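PF04016 domain protein (Desulfitobacterium hafniense, PDB 3L5O) is of unknown function but may take part in heavy-metal chelation, its enolase-like and Rossmann-like folds together forming a unique, putative active site. Local coordinates at residues V139-H149 with L157-E167; S180-V190 with P203-N211. One frame throughout, in Å; residues are numbered along the deposited sequence.

How the contacts relate
Both contacts belong to the Rossmann-like part of the chain and meet at one sheet, where strands 143-147 and 189-193 are neighbours. Contact 1, partly buried with exposed residues towards its ends, lies within the sheet: two parallel strands joined by backbone hydrogen bonds, with an aliphatic face of Val144, Val146, Leu163 and Ile165 and a second face that begins polar (Lys143, Asp162, Ser164) and ends apolar (Val147, Leu166). Contact 2 lies on top, largely buried: helix 180-183 and the 3-10 turn 184-186 pack on helix 202-208, mostly through leucines, under an exposed Glu181-Arg204 salt bridge. Lys143 N probably donates to Asp188 OD2, and Leu166 packs on Ser180.

Contact 1 of 2, residues V139-H149 with L157-E167; sequences VKGKKVGVVGH and LEPICDLSILE
Strands 143-147 and 162-167 are the two parallel strands of a beta-alpha-beta unit, linked through helix 153-157, and Val144 and Val146 of the first alternate with Asp162, Ser164 and Leu166 of the second in giving and taking backbone hydrogen bonds. Val144 N donates to Asp162 O at 2.8 Å, and the run ends where Gly148 N reaches Leu166 O. Before the strands, Gly141 N closes on Ile160 O at 3.0 Å, in the carbonyl plane, at the type II turn from Val139 to Lys142.

On the face that carries Val144 and Val146, methyl groups do the touching. Val146 CG2 lies 3.8 Å from Leu163 CD1, and Val144 CG2 rests on Cys161 SG at 3.6 Å. Cys161 chi1 of 69° sets SG between its backbone N and carbonyl carbon, which turns it onto Val144. Val139 and Leu157 cross at about a right angle, CG2 meeting CD2 and tying the turn to the end of the helix, while Tyr191 of strand 189-193 packs on Val139, Val144 and Val146.

The other face is polar at its start. Lys143, extended until its last torsion bends, brings NZ to 3.7 Å from Asp162 OD2, a long salt bridge; one water accepts from NZ and also hydrogen-bonds Ser164 OG, so the water links the ammonium of Lys143 to that hydroxyl. At the far end Glu167 OE2 approaches the edge of the His149 ring, 3.2 Å from CD2, with ring and carboxylate planes 42° apart; the other oxygen, OE1, accepts from Glu171 N. Two adjacent parallel strands joined through a helix form the repeating element of a Rossmann-like sheet.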
loop_
_atom_site.group_PDB
_atom_site.type_symbol
_atom_site.label_atom_id
_atom_site.label_comp_id
_atom_site.label_asym_id
_atom_site.label_seq_id
_atom_site.Cartn_x
_atom_site.Cartn_y
_atom_site.Cartn_z
ATOM N N VAL A 139 17.808 3.931 -12.195
ATOM C CA VAL A 139 18.031 2.497 -12.063
ATOM C C VAL A 139 18.749 1.878 -13.247
ATOM O O VAL A 139 18.972 0.678 -13.246
ATOM C CB VAL A 139 16.701 1.734 -11.836
ATOM C CG1 VAL A 139 15.968 2.272 -10.625
ATOM C CG2 VAL A 139 15.806 1.777 -13.082
ATOM N N LYS A 140 19.095 2.685 -14.251
ATOM C CA LYS A 140 19.765 2.205 -15.446
ATOM C C LYS A 140 21.062 1.504 -15.068
ATOM O O LYS A 140 21.882 2.086 -14.371
ATOM C CB LYS A 140 20.114 3.380 -16.396
ATOM C CG LYS A 140 19.023 3.791 -17.394
ATOM C CD LYS A 140 19.625 4.552 -18.616
ATOM C CE LYS A 140 18.770 4.392 -19.899
ATOM N NZ LYS A 140 17.367 4.904 -19.739
ATOM N N GLY A 141 21.235 0.269 -15.537
ATOM C CA GLY A 141 22.418 -0.528 -15.280
ATOM C C GLY A 141 22.519 -1.121 -13.884
ATOM O O GLY A 141 23.503 -1.760 -13.557
ATOM N N LYS A 142 21.487 -0.949 -13.071
ATOM C CA LYS A 142 21.527 -1.348 -11.667
ATOM C C LYS A 142 20.693 -2.591 -11.436
ATOM O O LYS A 142 19.939 -3.015 -12.301
ATOM C CB LYS A 142 21.040 -0.204 -10.788
ATOM C CG LYS A 142 21.821 1.085 -10.949
ATOM C CD LYS A 142 23.299 0.890 -10.657
ATOM C CE LYS A 142 23.962 2.202 -10.321
ATOM N NZ LYS A 142 25.457 2.104 -10.407
ATOM N N LYS A 143 20.885 -3.204 -10.284
ATOM C CA LYS A 143 20.084 -4.352 -9.887
ATOM C C LYS A 143 18.808 -3.947 -9.139
ATOM O O LYS A 143 18.840 -3.296 -8.081
ATOM C CB LYS A 143 20.913 -5.337 -9.066
ATOM C CG LYS A 143 20.158 -6.629 -8.763
ATOM C CD LYS A 143 21.083 -7.838 -8.500
ATOM C CE LYS A 143 20.277 -9.121 -8.134
ATOM N NZ LYS A 143 19.673 -9.761 -9.338
ATOM N N VAL A 144 17.677 -4.351 -9.691
ATOM C CA VAL A 144 16.362 -3.910 -9.200
ATOM C C VAL A 144 15.470 -5.103 -8.824
ATOM O O VAL A 144 15.336 -6.086 -9.567
ATOM C CB VAL A 144 15.622 -3.052 -10.258
ATOM C CG1 VAL A 144 14.225 -2.663 -9.784
ATOM C CG2 VAL A 144 16.445 -1.817 -10.618
ATOM N N GLY A 145 14.878 -5.025 -7.645
ATOM C CA GLY A 145 14.011 -6.078 -7.161
ATOM C C GLY A 145 12.634 -5.475 -6.954
ATOM O O GLY A 145 12.519 -4.445 -6.303
ATOM N N VAL A 146 11.607 -6.131 -7.485
ATOM C CA VAL A 146 10.206 -5.715 -7.344
ATOM C C VAL A 146 9.390 -6.848 -6.728
ATOM O O VAL A 146 9.373 -7.950 -7.248
ATOM C CB VAL A 146 9.578 -5.366 -8.705
ATOM C CG1 VAL A 146 8.087 -5.011 -8.525
ATOM C CG2 VAL A 146 10.337 -4.207 -9.367
ATOM N N VAL A 147 8.701 -6.569 -5.621
ATOM C CA VAL A 147 7.799 -7.533 -5.001
ATOM C C VAL A 147 6.346 -7.101 -5.280
ATOM O O VAL A 147 5.945 -6.022 -4.899
ATOM C CB VAL A 147 8.026 -7.606 -3.487
ATOM C CG1 VAL A 147 7.100 -8.611 -2.832
ATOM C CG2 VAL A 147 9.485 -7.936 -3.161
ATOM N N GLY A 148 5.593 -7.959 -5.969
ATOM C CA GLY A 148 4.227 -7.698 -6.343
ATOM C C GLY A 148 4.014 -7.737 -7.824
ATOM O O GLY A 148 4.955 -7.764 -8.639
ATOM N N HIS A 149 2.747 -7.751 -8.178
ATOM C CA HIS A 149 2.337 -7.754 -9.566
ATOM C C HIS A 149 1.986 -6.303 -9.980
ATOM O O HIS A 149 1.081 -5.683 -9.416
ATOM C CB HIS A 149 1.159 -8.704 -9.768
ATOM C CG HIS A 149 0.694 -8.770 -11.186
ATOM N ND1 HIS A 149 -0.563 -8.356 -11.580
ATOM C CD2 HIS A 149 1.343 -9.143 -12.316
ATOM C CE1 HIS A 149 -0.675 -8.499 -12.891
ATOM N NE2 HIS A 149 0.464 -8.977 -13.360
ATOM N N LEU A 157 10.980 -1.660 -17.276
ATOM C CA LEU A 157 12.235 -1.805 -16.562
ATOM C C LEU A 157 13.204 -2.824 -17.125
ATOM O O LEU A 157 14.402 -2.616 -17.064
ATOM C CB LEU A 157 11.942 -2.131 -15.082
ATOM C CG LEU A 157 11.476 -0.979 -14.205
ATOM C CD1 LEU A 157 11.490 -1.450 -12.752
ATOM C CD2 LEU A 157 12.337 0.256 -14.391
ATOM N N GLU A 158 12.733 -3.945 -17.652
ATOM C CA GLU A 158 13.680 -4.984 -18.062
ATOM C C GLU A 158 14.734 -4.553 -19.110
ATOM O O GLU A 158 15.884 -4.975 -18.994
ATOM C CB GLU A 158 12.985 -6.274 -18.533
ATOM C CG GLU A 158 13.919 -7.502 -18.639
ATOM C CD GLU A 158 14.673 -7.871 -17.325
ATOM O OE1 GLU A 158 15.747 -7.252 -16.999
ATOM O OE2 GLU A 158 14.217 -8.820 -16.616
ATOM N N PRO A 159 14.377 -3.720 -20.093
ATOM C CA PRO A 159 15.353 -3.270 -21.101
ATOM C C PRO A 159 16.499 -2.418 -20.541
ATOM O O PRO A 159 17.575 -2.455 -21.113
ATOM C CB PRO A 159 14.504 -2.431 -22.060
ATOM C CG PRO A 159 13.086 -2.816 -21.769
ATOM C CD PRO A 159 13.038 -3.160 -20.350
ATOM N N ILE A 160 16.274 -1.716 -19.431
ATOM C CA ILE A 160 17.246 -0.764 -18.871
ATOM C C ILE A 160 17.953 -1.179 -17.582
ATOM O O ILE A 160 18.850 -0.487 -17.150
ATOM C CB ILE A 160 16.571 0.610 -18.628
ATOM C CG1 ILE A 160 15.539 0.539 -17.512
ATOM C CG2 ILE A 160 15.951 1.139 -19.941
ATOM C CD1 ILE A 160 14.887 1.865 -17.221
ATOM N N CYS A 161 17.557 -2.275 -16.953
ATOM C CA CYS A 161 18.193 -2.698 -15.723
ATOM C C CYS A 161 18.174 -4.206 -15.585
ATOM O O CYS A 161 17.632 -4.917 -16.436
ATOM C CB CYS A 161 17.548 -2.007 -14.518
ATOM S SG CYS A 161 15.831 -2.460 -14.078
ATOM N N ASP A 162 18.833 -4.681 -14.537
ATOM C CA ASP A 162 18.823 -6.078 -14.128
ATOM C C ASP A 162 17.626 -6.254 -13.161
ATOM O O ASP A 162 17.720 -6.011 -11.961
ATOM C CB ASP A 162 20.171 -6.408 -13.474
ATOM C CG ASP A 162 20.270 -7.843 -12.961
ATOM O OD1 ASP A 162 19.312 -8.632 -13.126
ATOM O OD2 ASP A 162 21.302 -8.250 -12.357
ATOM N N LEU A 163 16.508 -6.678 -13.726
ATOM C CA LEU A 163 15.228 -6.737 -13.017
ATOM C C LEU A 163 14.907 -8.136 -12.535
ATOM O O LEU A 163 15.000 -9.099 -13.314
ATOM C CB LEU A 163 14.097 -6.274 -13.947
ATOM C CG LEU A 163 12.656 -6.310 -13.400
ATOM C CD1 LEU A 163 12.458 -5.350 -12.270
ATOM C CD2 LEU A 163 11.694 -6.059 -14.551
ATOM N N SER A 164 14.514 -8.232 -11.261
ATOM C CA SER A 164 13.849 -9.425 -10.714
ATOM C C SER A 164 12.490 -9.091 -10.111
ATOM O O SER A 164 12.400 -8.213 -9.236
ATOM C CB SER A 164 14.685 -10.064 -9.633
ATOM O OG SER A 164 15.965 -10.395 -10.093
ATOM N N ILE A 165 11.460 -9.808 -10.570
ATOM C CA ILE A 165 10.081 -9.692 -10.083
ATOM C C ILE A 165 9.797 -10.920 -9.244
ATOM O O ILE A 165 10.114 -12.027 -9.665
ATOM C CB ILE A 165 9.059 -9.548 -11.227
ATOM C CG1 ILE A 165 9.313 -8.232 -11.987
ATOM C CG2 ILE A 165 7.582 -9.523 -10.658
ATOM C CD1 ILE A 165 8.666 -8.160 -13.309
ATOM N N LEU A 166 9.289 -10.691 -8.036
ATOM C CA LEU A 166 8.959 -11.718 -7.033
ATOM C C LEU A 166 7.500 -11.595 -6.732
ATOM O O LEU A 166 7.031 -10.495 -6.468
ATOM C CB LEU A 166 9.749 -11.484 -5.757
ATOM C CG LEU A 166 11.272 -11.631 -5.807
ATOM C CD1 LEU A 166 11.983 -10.304 -6.096
ATOM C CD2 LEU A 166 11.748 -12.151 -4.520
ATOM N N GLU A 167 6.763 -12.707 -6.801
ATOM C CA GLU A 167 5.321 -12.740 -6.490
ATOM C C GLU A 167 4.949 -14.016 -5.730
ATOM O O GLU A 167 5.622 -15.033 -5.835
ATOM C CB GLU A 167 4.510 -12.717 -7.786
ATOM C CG GLU A 167 4.730 -11.495 -8.677
ATOM C CD GLU A 167 4.240 -11.711 -10.103
ATOM O OE1 GLU A 167 4.575 -12.744 -10.686
ATOM O OE2 GLU A 167 3.535 -10.839 -10.651
HETATM O O HOH W 1 17.734 -8.332 -10.155
#

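Contact 2 of 2, residues S180-V190 with P203-N211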
loop_
_atom_site.group_PDB
_atom_site.type_symbol
_atom_site.label_atom_id
_atom_site.label_comp_id
_atom_site.label_asym_id
_atom_site.label_seq_id
_atom_site.Cartn_x
_atom_site.Cartn_y
_atom_site.Cartn_z
ATOM N N SER A 180 13.090 -13.901 -2.274
ATOM C CA SER A 180 13.444 -12.629 -1.631
ATOM C C SER A 180 14.674 -12.733 -0.751
ATOM O O SER A 180 15.516 -11.842 -0.773
ATOM C CB SER A 180 12.253 -12.089 -0.845
ATOM O OG SER A 180 11.870 -12.973 0.172
ATOM N N GLU A 181 14.798 -13.832 -0.006
ATOM C CA GLU A 181 15.945 -14.058 0.856
ATOM C C GLU A 181 17.271 -14.088 0.084
ATOM O O GLU A 181 18.332 -13.731 0.623
ATOM C CB GLU A 181 15.785 -15.370 1.641
ATOM C CG GLU A 181 14.667 -15.380 2.674
ATOM C CD GLU A 181 15.012 -14.626 3.947
ATOM O OE1 GLU A 181 16.219 -14.462 4.241
ATOM O OE2 GLU A 181 14.082 -14.191 4.645
ATOM N N PHE A 182 17.186 -14.540 -1.160
ATOM C CA PHE A 182 18.326 -14.745 -2.020
ATOM C C PHE A 182 18.591 -13.507 -2.879
ATOM O O PHE A 182 19.715 -13.195 -3.163
ATOM C CB PHE A 182 18.112 -15.983 -2.913
ATOM C CG PHE A 182 18.026 -17.284 -2.148
ATOM C CD1 PHE A 182 16.873 -17.639 -1.485
ATOM C CD2 PHE A 182 19.117 -18.124 -2.057
ATOM C CE1 PHE A 182 16.800 -18.834 -0.763
ATOM C CE2 PHE A 182 19.040 -19.317 -1.354
ATOM C CZ PHE A 182 17.872 -19.666 -0.712
ATOM N N ILE A 183 17.552 -12.789 -3.277
ATOM C CA ILE A 183 17.681 -11.763 -4.301
ATOM C C ILE A 183 17.742 -10.361 -3.732
ATOM O O ILE A 183 18.561 -9.555 -4.196
ATOM C CB ILE A 183 16.489 -11.822 -5.303
ATOM C CG1 ILE A 183 16.596 -13.081 -6.145
ATOM C CG2 ILE A 183 16.473 -10.576 -6.212
ATOM C CD1 ILE A 183 15.517 -13.216 -7.105
ATOM N N LEU A 184 16.853 -10.033 -2.783
ATOM C CA LEU A 184 16.746 -8.649 -2.336
ATOM C C LEU A 184 18.015 -8.060 -1.723
ATOM O O LEU A 184 18.218 -6.863 -1.896
ATOM C CB LEU A 184 15.548 -8.421 -1.404
ATOM C CG LEU A 184 14.169 -8.663 -2.066
ATOM C CD1 LEU A 184 13.028 -8.349 -1.102
ATOM C CD2 LEU A 184 14.009 -7.876 -3.350
ATOM N N PRO A 185 18.800 -8.820 -0.941
ATOM C CA PRO A 185 20.074 -8.296 -0.416
ATOM C C PRO A 185 21.097 -7.865 -1.469
ATOM O O PRO A 185 21.973 -7.060 -1.137
ATOM C CB PRO A 185 20.582 -9.441 0.477
ATOM C CG PRO A 185 19.335 -10.138 0.917
ATOM C CD PRO A 185 18.515 -10.153 -0.376
ATOM N N GLU A 186 20.968 -8.347 -2.710
ATOM C CA GLU A 186 21.830 -7.923 -3.822
ATOM C C GLU A 186 21.325 -6.672 -4.558
ATOM O O GLU A 186 22.013 -6.168 -5.446
ATOM C CB GLU A 186 21.957 -9.041 -4.866
ATOM C CG GLU A 186 22.335 -10.410 -4.334
ATOM C CD GLU A 186 23.414 -10.331 -3.273
ATOM O OE1 GLU A 186 24.615 -10.209 -3.620
ATOM O OE2 GLU A 186 23.049 -10.363 -2.078
ATOM N N CYS A 187 20.137 -6.187 -4.218
ATOM C CA CYS A 187 19.485 -5.136 -5.021
ATOM C C CYS A 187 19.879 -3.728 -4.617
ATOM O O CYS A 187 19.966 -3.420 -3.435
ATOM C CB CYS A 187 17.976 -5.296 -4.976
ATOM S SG CYS A 187 17.417 -6.770 -5.861
ATOM N N ASP A 188 20.182 -2.904 -5.621
ATOM C CA ASP A 188 20.410 -1.473 -5.437
ATOM C C ASP A 188 19.130 -0.691 -5.200
ATOM O O ASP A 188 19.138 0.325 -4.522
ATOM C CB ASP A 188 21.101 -0.908 -6.679
ATOM C CG ASP A 188 22.371 -1.638 -7.004
ATOM O OD1 ASP A 188 23.233 -1.748 -6.099
ATOM O OD2 ASP A 188 22.581 -2.150 -8.125
ATOM N N TYR A 189 18.039 -1.126 -5.824
ATOM C CA TYR A 189 16.738 -0.465 -5.684
ATOM C C TYR A 189 15.681 -1.530 -5.510
ATOM O O TYR A 189 15.693 -2.538 -6.211
ATOM C CB TYR A 189 16.395 0.377 -6.909
ATOM C CG TYR A 189 17.302 1.553 -7.073
ATOM C CD1 TYR A 189 17.032 2.749 -6.420
ATOM C CD2 TYR A 189 18.478 1.461 -7.830
ATOM C CE1 TYR A 189 17.877 3.836 -6.536
ATOM C CE2 TYR A 189 19.354 2.568 -7.950
ATOM C CZ TYR A 189 19.037 3.737 -7.281
ATOM O OH TYR A 189 19.859 4.834 -7.363
ATOM N N VAL A 190 14.760 -1.296 -4.588
ATOM C CA VAL A 190 13.679 -2.249 -4.309
ATOM C C VAL A 190 12.332 -1.535 -4.266
ATOM O O VAL A 190 12.202 -0.486 -3.650
ATOM C CB VAL A 190 13.930 -2.978 -2.971
ATOM C CG1 VAL A 190 12.783 -3.898 -2.641
ATOM C CG2 VAL A 190 15.239 -3.748 -3.031
ATOM N N PRO A 203 7.901 -6.407 7.053
ATOM C CA PRO A 203 9.072 -6.192 7.922
ATOM C C PRO A 203 10.283 -7.016 7.465
ATOM O O PRO A 203 11.379 -6.468 7.418
ATOM C CB PRO A 203 8.567 -6.580 9.306
ATOM C CG PRO A 203 7.046 -6.440 9.228
ATOM C CD PRO A 203 6.688 -6.809 7.820
ATOM N N ARG A 204 10.106 -8.273 7.062
ATOM C CA ARG A 204 11.262 -9.070 6.649
ATOM C C ARG A 204 11.818 -8.530 5.322
ATOM O O ARG A 204 13.022 -8.416 5.139
ATOM C CB ARG A 204 10.921 -10.557 6.531
ATOM C CG ARG A 204 12.129 -11.403 6.074
ATOM C CD ARG A 204 13.344 -11.207 6.972
ATOM N NE ARG A 204 14.463 -12.028 6.542
ATOM C CZ ARG A 204 15.693 -11.961 7.064
ATOM N NH1 ARG A 204 15.963 -11.103 8.020
ATOM N NH2 ARG A 204 16.655 -12.731 6.585
ATOM N N LEU A 205 10.925 -8.153 4.414
ATOM C CA LEU A 205 11.338 -7.581 3.148
ATOM C C LEU A 205 12.177 -6.338 3.340
ATOM O O LEU A 205 13.171 -6.151 2.649
ATOM C CB LEU A 205 10.130 -7.239 2.276
ATOM C CG LEU A 205 9.331 -8.432 1.763
ATOM C CD1 LEU A 205 8.122 -7.966 0.982
ATOM C CD2 LEU A 205 10.155 -9.408 0.921
ATOM N N LEU A 206 11.747 -5.483 4.252
ATOM C CA LEU A 206 12.531 -4.293 4.628
ATOM C C LEU A 206 13.920 -4.620 5.147
ATOM O O LEU A 206 14.883 -3.953 4.768
ATOM C CB LEU A 206 11.757 -3.421 5.634
ATOM C CG LEU A 206 10.467 -2.782 5.061
ATOM C CD1 LEU A 206 9.818 -1.857 6.076
ATOM C CD2 LEU A 206 10.765 -2.047 3.765
ATOM N N GLU A 207 14.037 -5.625 6.009
ATOM C CA GLU A 207 15.345 -6.055 6.520
ATOM C C GLU A 207 16.226 -6.636 5.411
ATOM O O GLU A 207 17.415 -6.337 5.336
ATOM C CB GLU A 207 15.171 -7.056 7.661
ATOM C CG GLU A 207 16.474 -7.588 8.253
ATOM C CD GLU A 207 17.200 -6.617 9.199
ATOM O OE1 GLU A 207 16.777 -5.446 9.327
ATOM O OE2 GLU A 207 18.201 -7.041 9.819
ATOM N N LEU A 208 15.651 -7.434 4.519
ATOM C CA LEU A 208 16.406 -7.964 3.407
ATOM C C LEU A 208 16.931 -6.868 2.477
ATOM O O LEU A 208 17.992 -7.021 1.877
ATOM C CB LEU A 208 15.528 -8.930 2.595
ATOM C CG LEU A 208 15.192 -10.215 3.319
ATOM C CD1 LEU A 208 14.126 -10.971 2.558
ATOM C CD2 LEU A 208 16.440 -11.017 3.483
ATOM N N SER A 209 16.165 -5.792 2.345
ATOM C CA SER A 209 16.462 -4.725 1.392
ATOM C C SER A 209 17.220 -3.545 2.015
ATOM O O SER A 209 17.464 -2.552 1.348
ATOM C CB SER A 209 15.141 -4.213 0.797
ATOM O OG SER A 209 14.340 -5.287 0.299
ATOM N N ARG A 210 17.575 -3.628 3.297
ATOM C CA ARG A 210 18.003 -2.431 4.039
ATOM C C ARG A 210 19.226 -1.710 3.439
ATOM O O ARG A 210 19.373 -0.511 3.639
ATOM C CB ARG A 210 18.236 -2.731 5.513
ATOM C CG ARG A 210 19.362 -3.665 5.793
ATOM C CD ARG A 210 19.458 -4.021 7.267
ATOM N NE ARG A 210 20.682 -4.764 7.523
ATOM C CZ ARG A 210 20.885 -6.036 7.186
ATOM N NH1 ARG A 210 19.932 -6.740 6.578
ATOM N NH2 ARG A 210 22.056 -6.612 7.465
ATOM N N ASN A 211 20.060 -2.429 2.690
ATOM C CA ASN A 211 21.222 -1.837 2.042
ATOM C C ASN A 211 21.012 -1.392 0.586
ATOM O O ASN A 211 21.960 -0.955 -0.061
ATOM C CB ASN A 211 22.412 -2.797 2.129
ATOM C CG ASN A 211 22.831 -3.098 3.578
ATOM O OD1 ASN A 211 22.853 -2.220 4.435
ATOM N ND2 ASN A 211 23.170 -4.354 3.839
HETATM O O HOH W 2 22.651 -6.212 1.561
#
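Glu181 is held by both of its carboxylate oxygens: Arg204 NE donates to OE2 at 2.9 Å and Arg204 NH2 to OE1 at 2.9 Å. The guanidinium is met side-on, one nitrogen to each oxygen, and the two flat groups are nearly coplanar, 18° apart. OE1 takes its N-H on the syn lone pair; OE2 is also met on the syn side, but slightly out of the carboxylate plane. Bends at chi2 in both chains, -77° in Glu181 and 55° in Arg204, bring the groups together.

Leu208 lies beneath this pair and has the largest buried area of the contact. Its CD2 comes 3.5 Å from Glu181 OE1, CD1 lies against the backbone of Ser180, and CB meets Leu184 CB at 4.0 Å. Pro185 runs beside Leu208, pointing the same way, and its CA-H faces Leu208 O. Deeper in, Leu184 CD1 touches Leu205 CD2 at 3.7 Å, and both leucines also reach Val147 of the sheet.

Ser209 OG sits among apolar groups, 3.6 Å from Val190 CG1, yet it donates to Leu205 O at 2.8 Å, so its proton is taken up by a carbonyl of helix 202-208, one turn back. The chemistry is thus divided by depth: Leu184, Leu205 and Leu208 pack between the 3-10 turn and helix 202-208 inside, while a bidentate salt bridge joins the two segments at the exposed edge.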